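PDB 3ODT: protein DOA1 from Saccharomyces cerevisiae, which probably binds ubiquitin through its WD40 beta-propeller domain and so takes part in regulating the turnover of F-box proteins. Local coordinates for residues D28-V32 with W44-W50; H141-D147 with T160-T166; R219-E225 with R249-N255. All coordinates share one frame; numbering follows the deposited sequence.

Contact 1: D28-V32 with W44-W50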
loop_
_atom_site.group_PDB
_atom_site.type_symbol
_atom_site.label_atom_id
_atom_site.label_comp_id
_atom_site.label_asym_id
_atom_site.label_seq_id
_atom_site.Cartn_x
_atom_site.Cartn_y
_atom_site.Cartn_z
ATOM N N ASP A 28 -13.754 3.482 4.829
ATOM C CA ASP A 28 -14.790 4.166 4.058
ATOM C C ASP A 28 -14.529 5.667 4.127
ATOM O O ASP A 28 -13.502 6.075 4.672
ATOM C CB ASP A 28 -16.200 3.766 4.482
ATOM C CG ASP A 28 -16.533 4.130 5.917
ATOM O OD1 ASP A 28 -16.171 5.213 6.402
ATOM O OD2 ASP A 28 -17.224 3.320 6.570
ATOM N N ASP A 29 -15.421 6.498 3.597
ATOM C CA ASP A 29 -15.158 7.927 3.578
ATOM C C ASP A 29 -15.110 8.561 4.980
ATOM O O ASP A 29 -14.701 9.709 5.130
ATOM C CB ASP A 29 -16.209 8.646 2.769
ATOM C CG ASP A 29 -16.152 8.325 1.305
ATOM O OD1 ASP A 29 -15.176 7.728 0.789
ATOM O OD2 ASP A 29 -17.145 8.667 0.635
ATOM N N SER A 30 -15.538 7.823 5.994
ATOM C CA SER A 30 -15.503 8.310 7.370
ATOM C C SER A 30 -14.575 7.500 8.287
ATOM O O SER A 30 -14.564 7.711 9.500
ATOM C CB SER A 30 -16.905 8.338 7.999
ATOM O OG SER A 30 -17.422 7.017 8.204
ATOM N N LYS A 31 -13.815 6.585 7.715
ATOM C CA LYS A 31 -12.980 5.728 8.536
ATOM C C LYS A 31 -11.700 5.392 7.787
ATOM O O LYS A 31 -11.748 4.928 6.643
ATOM C CB LYS A 31 -13.692 4.402 8.852
ATOM C CG LYS A 31 -14.864 4.493 9.809
ATOM C CD LYS A 31 -15.400 3.107 10.224
ATOM C CE LYS A 31 -16.462 3.207 11.322
ATOM N NZ LYS A 31 -17.573 4.096 10.940
ATOM N N VAL A 32 -10.569 5.567 8.462
ATOM C CA VAL A 32 -9.292 5.161 7.917
ATOM C C VAL A 32 -8.518 4.413 9.000
ATOM O O VAL A 32 -8.748 4.599 10.210
ATOM C CB VAL A 32 -8.476 6.331 7.354
ATOM C CG1 VAL A 32 -9.294 7.135 6.318
ATOM C CG2 VAL A 32 -7.955 7.237 8.436
ATOM N N TRP A 44 -9.363 5.463 12.740
ATOM C CA TRP A 44 -9.707 6.868 12.852
ATOM C C TRP A 44 -11.087 7.038 12.227
ATOM O O TRP A 44 -11.318 6.599 11.086
ATOM C CB TRP A 44 -8.669 7.727 12.106
ATOM C CG TRP A 44 -7.224 7.422 12.438
ATOM C CD1 TRP A 44 -6.430 6.474 11.860
ATOM C CD2 TRP A 44 -6.382 8.129 13.366
ATOM N NE1 TRP A 44 -5.176 6.505 12.402
ATOM C CE2 TRP A 44 -5.115 7.528 13.314
ATOM C CE3 TRP A 44 -6.589 9.180 14.252
ATOM C CZ2 TRP A 44 -4.071 7.938 14.113
ATOM C CZ3 TRP A 44 -5.536 9.603 15.043
ATOM C CH2 TRP A 44 -4.294 8.974 14.977
ATOM N N SER A 45 -11.997 7.644 12.986
ATOM C CA SER A 45 -13.370 7.879 12.566
ATOM C C SER A 45 -13.690 9.329 12.550
ATOM O O SER A 45 -13.342 10.060 13.487
ATOM C CB SER A 45 -14.336 7.196 13.533
ATOM O OG SER A 45 -13.985 5.844 13.622
ATOM N N LYS A 46 -14.397 9.734 11.496
ATOM C CA LYS A 46 -14.819 11.112 11.354
ATOM C C LYS A 46 -16.255 11.278 11.753
ATOM O O LYS A 46 -17.145 10.621 11.217
ATOM C CB LYS A 46 -14.645 11.578 9.922
ATOM C CG LYS A 46 -14.772 13.073 9.796
ATOM C CD LYS A 46 -14.532 13.582 8.407
ATOM C CE LYS A 46 -14.567 15.106 8.419
ATOM N NZ LYS A 46 -14.123 15.713 7.156
ATOM N N ASP A 47 -16.478 12.160 12.724
ATOM C CA ASP A 47 -17.813 12.591 13.116
ATOM C C ASP A 47 -17.950 14.013 12.599
ATOM O O ASP A 47 -18.507 14.242 11.525
ATOM C CB ASP A 47 -17.972 12.557 14.634
ATOM C CG ASP A 47 -19.420 12.664 15.071
ATOM O OD1 ASP A 47 -20.252 13.136 14.268
ATOM O OD2 ASP A 47 -19.727 12.275 16.219
ATOM N N ASP A 48 -17.415 14.967 13.354
ATOM C CA ASP A 48 -17.140 16.294 12.810
ATOM C C ASP A 48 -15.619 16.368 12.645
ATOM O O ASP A 48 -15.096 16.788 11.599
ATOM C CB ASP A 48 -17.668 17.405 13.732
ATOM C CG ASP A 48 -19.152 17.238 14.100
ATOM O OD1 ASP A 48 -19.957 16.809 13.237
ATOM O OD2 ASP A 48 -19.514 17.548 15.264
ATOM N N GLN A 49 -14.924 15.922 13.685
ATOM C CA GLN A 49 -13.478 15.788 13.666
ATOM C C GLN A 49 -13.135 14.318 13.552
ATOM O O GLN A 49 -13.989 13.460 13.727
ATOM C CB GLN A 49 -12.842 16.368 14.933
ATOM C CG GLN A 49 -12.839 17.896 14.996
ATOM C CD GLN A 49 -14.231 18.477 15.122
ATOM O OE1 GLN A 49 -14.574 19.443 14.434
ATOM N NE2 GLN A 49 -15.040 17.900 16.008
ATOM N N TRP A 50 -11.872 14.049 13.277
ATOM C CA TRP A 50 -11.352 12.704 13.269
ATOM C C TRP A 50 -10.859 12.349 14.666
ATOM O O TRP A 50 -10.126 13.114 15.301
ATOM C CB TRP A 50 -10.185 12.621 12.305
ATOM C CG TRP A 50 -10.586 12.698 10.862
ATOM C CD1 TRP A 50 -10.666 13.819 10.072
ATOM C CD2 TRP A 50 -10.963 11.594 10.032
ATOM N NE1 TRP A 50 -11.063 13.463 8.797
ATOM C CE2 TRP A 50 -11.249 12.107 8.755
ATOM C CE3 TRP A 50 -11.064 10.215 10.247
ATOM C CZ2 TRP A 50 -11.658 11.290 7.702
ATOM C CZ3 TRP A 50 -11.462 9.414 9.210
ATOM C CH2 TRP A 50 -11.752 9.947 7.954
#
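With chi1 at -54°, Val32 sets CG1 beside its backbone N, facing Trp50, and leaves CG2 between N and the carbonyl carbon, against Trp44, whose CG stands anti to its own carbonyl carbon (chi1 -50°). Val32 and Trp44 meet on one face of a two-stranded pairing. Val32 CG2 packs on Trp44 CB at 3.8 Å and lies equally near CD1, while the carbonyl of Val32 comes in at the indole edge, its O 3.4 Å from Trp44 CD1. The pair is also locked through the backbone: Trp44 N gives a nearly straight bond of 2.7 Å to Val32 O, and Val32 N returns one of 2.9 Å to Trp44 O. Two residues back from Val32 and two on from Trp44, Lys46 N reaches Ser30 O at 2.8 Å. This is the antiparallel hairpin 31-36/40-46 in a four-stranded WD40 propeller blade, and Trp44 NE1 bonds Ser34 OG as the tryptophan does in the family's Asp-His-Ser/Thr-Trp network. With an alanine at Trp44, Ser34 OG would probably lose its indole N-H partner and Val32 CG2 the side chain it packs on. Trp50, from the adjoining outer strand, brings CH2 to 4.1 Å from Val32 CG1, the two side chains meeting at about a right angle; Lys46 CB sits over the centre of one face of the Trp50 indole. Leu14 of strand 9-14 touches Val32, Trp44 and Trp50. At the start of the hairpin, Asp28 OD1 accepts from Ser30 N, an Asx turn within the type I turn 28-31, and also from Ser30 OG at 2.8 Å.

Contact 2: H141-D147 with T160-T166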
loop_
_atom_site.group_PDB
_atom_site.type_symbol
_atom_site.label_atom_id
_atom_site.label_comp_id
_atom_site.label_asym_id
_atom_site.label_seq_id
_atom_site.Cartn_x
_atom_site.Cartn_y
_atom_site.Cartn_z
ATOM N N HIS A 141 11.318 -15.313 -6.351
ATOM C CA HIS A 141 12.197 -14.154 -6.243
ATOM C C HIS A 141 13.434 -14.472 -5.406
ATOM O O HIS A 141 13.377 -15.287 -4.480
ATOM C CB HIS A 141 11.486 -12.960 -5.605
ATOM C CG HIS A 141 10.553 -12.250 -6.527
ATOM N ND1 HIS A 141 10.996 -11.498 -7.595
ATOM C CD2 HIS A 141 9.202 -12.140 -6.518
ATOM C CE1 HIS A 141 9.950 -10.982 -8.220
ATOM N NE2 HIS A 141 8.857 -11.352 -7.582
ATOM N N ASN A 142 14.529 -13.774 -5.708
ATOM C CA ASN A 142 15.813 -14.002 -5.059
ATOM C C ASN A 142 16.129 -13.039 -3.917
ATOM O O ASN A 142 17.216 -13.071 -3.359
ATOM C CB ASN A 142 16.941 -13.901 -6.102
ATOM C CG ASN A 142 18.105 -14.784 -5.776
ATOM O OD1 ASN A 142 17.988 -15.703 -4.963
ATOM N ND2 ASN A 142 19.242 -14.529 -6.419
ATOM N N ALA A 143 15.180 -12.174 -3.602
ATOM C CA ALA A 143 15.312 -11.183 -2.564
ATOM C C ALA A 143 13.917 -10.749 -2.135
ATOM O O ALA A 143 12.912 -11.216 -2.695
ATOM C CB ALA A 143 16.131 -9.984 -3.045
ATOM N N SER A 144 13.872 -9.889 -1.131
ATOM C CA SER A 144 12.616 -9.484 -0.514
ATOM C C SER A 144 11.574 -9.099 -1.542
ATOM O O SER A 144 11.885 -8.455 -2.540
ATOM C CB SER A 144 12.861 -8.306 0.414
ATOM O OG SER A 144 13.691 -8.710 1.473
ATOM N N VAL A 145 10.341 -9.465 -1.257
ATOM C CA VAL A 145 9.184 -9.114 -2.052
ATOM C C VAL A 145 8.501 -7.930 -1.368
ATOM O O VAL A 145 7.878 -8.053 -0.308
ATOM C CB VAL A 145 8.243 -10.312 -2.195
ATOM C CG1 VAL A 145 6.940 -9.884 -2.877
ATOM C CG2 VAL A 145 8.923 -11.436 -2.974
ATOM N N TRP A 146 8.692 -6.759 -1.963
ATOM C CA TRP A 146 8.201 -5.521 -1.381
ATOM C C TRP A 146 6.718 -5.310 -1.608
ATOM O O TRP A 146 6.064 -4.602 -0.814
ATOM C CB TRP A 146 8.965 -4.343 -1.963
ATOM C CG TRP A 146 10.257 -4.121 -1.226
ATOM C CD1 TRP A 146 11.522 -4.361 -1.684
ATOM C CD2 TRP A 146 10.394 -3.603 0.094
ATOM N NE1 TRP A 146 12.441 -4.011 -0.722
ATOM C CE2 TRP A 146 11.773 -3.530 0.371
ATOM C CE3 TRP A 146 9.478 -3.140 1.052
ATOM C CZ2 TRP A 146 12.263 -3.053 1.577
ATOM C CZ3 TRP A 146 9.972 -2.667 2.261
ATOM C CH2 TRP A 146 11.361 -2.609 2.497
ATOM N N ASP A 147 6.161 -5.886 -2.678
ATOM C CA ASP A 147 4.735 -5.757 -2.928
ATOM C C ASP A 147 4.195 -6.940 -3.703
ATOM O O ASP A 147 4.920 -7.619 -4.405
ATOM C CB ASP A 147 4.420 -4.447 -3.654
ATOM C CG ASP A 147 2.942 -4.067 -3.535
ATOM O OD1 ASP A 147 2.284 -4.487 -2.568
ATOM O OD2 ASP A 147 2.420 -3.374 -4.442
ATOM N N THR A 160 4.034 -9.534 -8.410
ATOM C CA THR A 160 4.926 -9.274 -7.299
ATOM C C THR A 160 6.083 -8.381 -7.742
ATOM O O THR A 160 6.521 -8.425 -8.911
ATOM C CB THR A 160 5.492 -10.612 -6.744
ATOM O OG1 THR A 160 6.131 -11.339 -7.802
ATOM C CG2 THR A 160 4.357 -11.477 -6.138
ATOM N N ALA A 161 6.602 -7.624 -6.788
ATOM C CA ALA A 161 7.699 -6.693 -6.974
ATOM C C ALA A 161 8.769 -6.996 -5.952
ATOM O O ALA A 161 8.470 -7.175 -4.756
ATOM C CB ALA A 161 7.213 -5.284 -6.740
ATOM N N SER A 162 10.022 -6.989 -6.386
ATOM C CA SER A 162 11.117 -7.447 -5.536
ATOM C C SER A 162 12.384 -6.611 -5.550
ATOM O O SER A 162 12.713 -5.914 -6.519
ATOM C CB SER A 162 11.415 -8.914 -5.900
ATOM O OG SER A 162 12.536 -9.461 -5.244
ATOM N N ALA A 163 13.136 -6.723 -4.452
ATOM C CA ALA A 163 14.480 -6.185 -4.354
ATOM C C ALA A 163 15.432 -6.840 -5.342
ATOM O O ALA A 163 16.555 -6.343 -5.539
ATOM C CB ALA A 163 15.017 -6.350 -2.905
ATOM N N ASP A 164 15.000 -7.937 -5.978
ATOM C CA ASP A 164 15.851 -8.565 -6.992
ATOM C C ASP A 164 15.758 -7.840 -8.342
ATOM O O ASP A 164 16.342 -8.260 -9.323
ATOM C CB ASP A 164 15.594 -10.081 -7.105
ATOM C CG ASP A 164 14.253 -10.436 -7.742
ATOM O OD1 ASP A 164 13.543 -9.556 -8.259
ATOM O OD2 ASP A 164 13.891 -11.632 -7.707
ATOM N N LYS A 165 15.069 -6.704 -8.338
ATOM C CA LYS A 165 14.965 -5.789 -9.487
ATOM C C LYS A 165 13.997 -6.277 -10.567
ATOM O O LYS A 165 14.032 -5.808 -11.682
ATOM C CB LYS A 165 16.338 -5.441 -10.074
ATOM C CG LYS A 165 17.313 -4.977 -9.023
ATOM C CD LYS A 165 18.615 -4.482 -9.630
ATOM C CE LYS A 165 19.413 -5.642 -10.212
ATOM N NZ LYS A 165 20.733 -5.219 -10.828
ATOM N N THR A 166 13.133 -7.225 -10.209
ATOM C CA THR A 166 12.159 -7.749 -11.160
ATOM C C THR A 166 10.743 -7.656 -10.613
ATOM O O THR A 166 10.522 -7.560 -9.388
ATOM C CB THR A 166 12.409 -9.223 -11.548
ATOM O OG1 THR A 166 12.019 -10.074 -10.455
ATOM C CG2 THR A 166 13.877 -9.485 -11.974
#
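The imidazole of His141 is gripped at both nitrogens by the segment 160-166. ND1 donates to Asp164 OD2 at 2.9 Å, with the oxygen exactly in the ring plane and met on its syn side, and NE2 shares a 2.7 Å hydrogen bond with Thr160 OG1. Ser162 CB lies over one face, 3.4 Å from the ring centroid, a CH-pi contact that leaves the imidazole little room to turn. Asp164 CG stands between its own N and carbonyl carbon (chi1 71°), which brings the carboxylate to His141 and Asn142. There OD2 takes a second bond, 3.0 Å from Asn142 N on the anti side, and OD1 is held by Thr166 OG1 at 2.7 Å and by Thr166 N in an Asx turn. Further out, Ser144 O is held by two donors, Ala163 N at 2.9 Å almost in line with the carbonyl and Ser162 OG at 3.0 Å from above its plane. Ser162 OG in turn accepts from Asp164 N, an ST turn that sets the aspartate. The pairing then slips by one residue: Trp146 and Asp147 both face Ala161, a classic beta bulge, with weak bonds from both nitrogens to Ala161 O and a firmer one, 2.9 Å, from Ala161 N to Asp147 O. Thr160 OG1 also bonds Trp170 NE1, completing the Asp-His-Thr-Trp network of the WD40 repeat. Around this hairpin, Ala161 packs on Val187 and Leu190 of strand 187-194 in the next blade, while Trp146 touches Cys108 of strand 107-113 in the blade before.

Contact 3: R219-E225 with R249-N255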
loop_
_atom_site.group_PDB
_atom_site.type_symbol
_atom_site.label_atom_id
_atom_site.label_comp_id
_atom_site.label_asym_id
_atom_site.label_seq_id
_atom_site.Cartn_x
_atom_site.Cartn_y
_atom_site.Cartn_z
ATOM N N ARG A 219 5.072 4.435 -20.345
ATOM C CA ARG A 219 5.254 5.782 -19.846
ATOM C C ARG A 219 6.103 5.728 -18.613
ATOM O O ARG A 219 5.994 4.793 -17.822
ATOM C CB ARG A 219 3.896 6.407 -19.515
ATOM C CG ARG A 219 3.946 7.920 -19.180
ATOM C CD ARG A 219 2.577 8.630 -19.397
ATOM N NE ARG A 219 2.161 8.570 -20.797
ATOM C CZ ARG A 219 1.225 7.745 -21.277
ATOM N NH1 ARG A 219 0.559 6.948 -20.458
ATOM N NH2 ARG A 219 0.934 7.715 -22.575
ATOM N N THR A 220 6.939 6.741 -18.450
ATOM C CA THR A 220 7.760 6.907 -17.267
ATOM C C THR A 220 7.382 8.248 -16.609
ATOM O O THR A 220 7.242 9.267 -17.283
ATOM C CB THR A 220 9.250 6.878 -17.628
ATOM O OG1 THR A 220 9.578 5.624 -18.228
ATOM C CG2 THR A 220 10.093 7.044 -16.414
ATOM N N TYR A 221 7.195 8.212 -15.295
ATOM C CA TYR A 221 6.822 9.400 -14.521
ATOM C C TYR A 221 7.998 9.777 -13.642
ATOM O O TYR A 221 8.279 9.116 -12.636
ATOM C CB TYR A 221 5.563 9.116 -13.684
ATOM C CG TYR A 221 4.432 8.454 -14.473
ATOM C CD1 TYR A 221 4.405 7.070 -14.664
ATOM C CD2 TYR A 221 3.378 9.207 -14.998
ATOM C CE1 TYR A 221 3.402 6.450 -15.389
ATOM C CE2 TYR A 221 2.358 8.590 -15.740
ATOM C CZ TYR A 221 2.380 7.212 -15.908
ATOM O OH TYR A 221 1.360 6.601 -16.576
ATOM N N GLU A 222 8.713 10.803 -14.081
ATOM C CA GLU A 222 9.972 11.228 -13.483
ATOM C C GLU A 222 9.807 12.471 -12.623
ATOM O O GLU A 222 9.148 13.433 -13.012
ATOM C CB GLU A 222 10.974 11.536 -14.607
ATOM C CG GLU A 222 12.357 11.958 -14.140
ATOM C CD GLU A 222 13.419 11.751 -15.216
ATOM O OE1 GLU A 222 13.050 11.685 -16.415
ATOM O OE2 GLU A 222 14.618 11.637 -14.864
ATOM N N GLY A 223 10.430 12.460 -11.449
ATOM C CA GLY A 223 10.460 13.658 -10.619
ATOM C C GLY A 223 10.830 13.391 -9.165
ATOM O O GLY A 223 11.473 14.222 -8.546
ATOM N N HIS A 224 10.443 12.254 -8.606
ATOM C CA HIS A 224 10.879 11.957 -7.246
ATOM C C HIS A 224 12.396 11.990 -7.165
ATOM O O HIS A 224 13.089 11.516 -8.067
ATOM C CB HIS A 224 10.383 10.601 -6.775
ATOM C CG HIS A 224 8.994 10.609 -6.254
ATOM N ND1 HIS A 224 8.671 11.184 -5.049
ATOM C CD2 HIS A 224 7.849 10.090 -6.753
ATOM C CE1 HIS A 224 7.372 11.029 -4.833
ATOM N NE2 HIS A 224 6.858 10.347 -5.843
ATOM N N GLU A 225 12.901 12.536 -6.061
ATOM C CA GLU A 225 14.334 12.751 -5.918
ATOM C C GLU A 225 15.012 11.667 -5.108
ATOM O O GLU A 225 16.249 11.695 -4.939
ATOM C CB GLU A 225 14.624 14.107 -5.273
ATOM C CG GLU A 225 13.931 15.256 -5.984
ATOM C CD GLU A 225 13.682 16.437 -5.072
ATOM O OE1 GLU A 225 12.799 16.343 -4.179
ATOM O OE2 GLU A 225 14.378 17.456 -5.250
ATOM N N ARG A 249 2.967 12.947 -4.564
ATOM C CA ARG A 249 2.843 13.521 -5.889
ATOM C C ARG A 249 1.621 12.975 -6.581
ATOM O O ARG A 249 1.272 11.805 -6.404
ATOM C CB ARG A 249 4.096 13.293 -6.717
ATOM C CG ARG A 249 5.295 13.947 -6.088
ATOM C CD ARG A 249 6.543 13.777 -6.917
ATOM N NE ARG A 249 7.725 14.299 -6.222
ATOM C CZ ARG A 249 8.642 15.090 -6.746
ATOM N NH1 ARG A 249 8.520 15.569 -7.973
ATOM N NH2 ARG A 249 9.679 15.435 -5.991
ATOM N N ILE A 250 0.993 13.809 -7.398
ATOM C CA ILE A 250 -0.182 13.395 -8.141
ATOM C C ILE A 250 0.138 13.560 -9.613
ATOM O O ILE A 250 0.616 14.621 -10.007
ATOM C CB ILE A 250 -1.424 14.236 -7.756
ATOM C CG1 ILE A 250 -1.778 14.004 -6.280
ATOM C CG2 ILE A 250 -2.634 13.852 -8.601
ATOM C CD1 ILE A 250 -1.439 15.141 -5.394
ATOM N N TRP A 251 -0.110 12.520 -10.412
ATOM C CA TRP A 251 0.263 12.504 -11.835
ATOM C C TRP A 251 -0.930 12.146 -12.741
ATOM O O TRP A 251 -1.820 11.362 -12.382
ATOM C CB TRP A 251 1.320 11.435 -12.106
ATOM C CG TRP A 251 2.456 11.334 -11.148
ATOM C CD1 TRP A 251 2.421 10.768 -9.918
ATOM C CD2 TRP A 251 3.812 11.754 -11.360
ATOM N NE1 TRP A 251 3.676 10.803 -9.340
ATOM C CE2 TRP A 251 4.543 11.416 -10.203
ATOM C CE3 TRP A 251 4.474 12.399 -12.410
ATOM C CZ2 TRP A 251 5.911 11.688 -10.067
ATOM C CZ3 TRP A 251 5.838 12.683 -12.268
ATOM C CH2 TRP A 251 6.539 12.313 -11.108
ATOM N N SER A 252 -0.922 12.690 -13.950
ATOM C CA SER A 252 -1.780 12.181 -14.987
ATOM C C SER A 252 -1.229 10.847 -15.483
ATOM O O SER A 252 -0.130 10.779 -16.013
ATOM C CB SER A 252 -1.832 13.143 -16.160
ATOM O OG SER A 252 -2.402 12.497 -17.274
ATOM N N LYS A 253 -1.995 9.782 -15.303
ATOM C CA LYS A 253 -1.574 8.476 -15.792
ATOM C C LYS A 253 -1.499 8.512 -17.306
ATOM O O LYS A 253 -0.565 7.975 -17.894
ATOM C CB LYS A 253 -2.549 7.406 -15.311
ATOM C CG LYS A 253 -2.286 6.030 -15.846
ATOM C CD LYS A 253 -3.096 5.791 -17.074
ATOM C CE LYS A 253 -3.263 4.311 -17.352
ATOM N NZ LYS A 253 -3.828 4.138 -18.703
ATOM N N GLU A 254 -2.471 9.175 -17.924
ATOM C CA GLU A 254 -2.586 9.192 -19.386
ATOM C C GLU A 254 -1.509 10.008 -20.103
ATOM O O GLU A 254 -1.128 9.678 -21.217
ATOM C CB GLU A 254 -3.960 9.718 -19.785
ATOM C CG GLU A 254 -5.108 8.835 -19.296
ATOM C CD GLU A 254 -5.151 7.475 -19.968
ATOM O OE1 GLU A 254 -4.505 7.298 -21.025
ATOM O OE2 GLU A 254 -5.833 6.576 -19.433
ATOM N N ASN A 255 -1.013 11.082 -19.503
ATOM C CA ASN A 255 -0.054 11.905 -20.228
ATOM C C ASN A 255 1.225 12.280 -19.502
ATOM O O ASN A 255 2.079 12.949 -20.079
ATOM C CB ASN A 255 -0.756 13.153 -20.793
ATOM C CG ASN A 255 -1.123 14.162 -19.725
ATOM O OD1 ASN A 255 -0.336 14.463 -18.834
ATOM N ND2 ASN A 255 -2.344 14.691 -19.816
#
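Hydrogen bonding between the two segments converges on one carbonyl, Lys253 O. Tyr221 OH donates to it at 2.7 Å, in the carbonyl plane and on a lone pair, and Arg219 NH1 adds a weak bond at 3.0 Å. The guanidinium of Arg219 is brought over the turn by a bend at chi3 (-62°) and lies with one face on Glu254 O, 3.0 Å from CZ. The aromatic contacts lie deeper. Tyr221 CB sits over the six-membered ring of Trp251, 3.8 Å from its centroid in a CH-pi contact, while the tyrosine ring presents its edge to the indole face in an offset edge-to-face pair, the planes 70° apart. A second CH-pi contact comes from the extended chain of Arg249, which lays CD over the centre of the His224 ring, 3.6 Å from the centroid. Glu222 O comes in at the indole's edge, 3.4 Å from Trp251 CH2. Of the charged groups, the Arg249 guanidinium lies face-on to the peptide of Gly223. Its NH2 has a long salt bridge to Glu225 OE1, 3.7 Å, besides its salt bridge to Asp245, and NE bonds Thr247 OG1. The contact joins strand 217-222, outermost in its blade, to strand 247-251 of the next. His224 NE2 and Trp251 NE1 both bond Ser241 OG, and His224 ND1 bonds Asp245 weakly: Gly223 and His224 form the WD40 Gly-His dipeptide, and this Asp-His-Ser-Trp network is a hallmark of many WD40 repeats.

Overall arrangement
The three contacts sit at separate points on the propeller ring and follow one another along the chain. Contacts 1 and 2 lie on opposite sides of the chain's centre, their own centres 35 Å apart and their nearest atoms about 18 Å. Contact 3 is closer to contact 2, with 22 Å between centres, than to contact 1 at 30 Å, and none touches another. Contacts 1 and 2 each pair the strands of a hairpin, in two different blades, whereas contact 3 spans two blades. What they share is parts of the WD40 side-chain network, which recurs in several blades. The calcium ligands Asp20, Ser285 and Asn287 belong to none of the six segments.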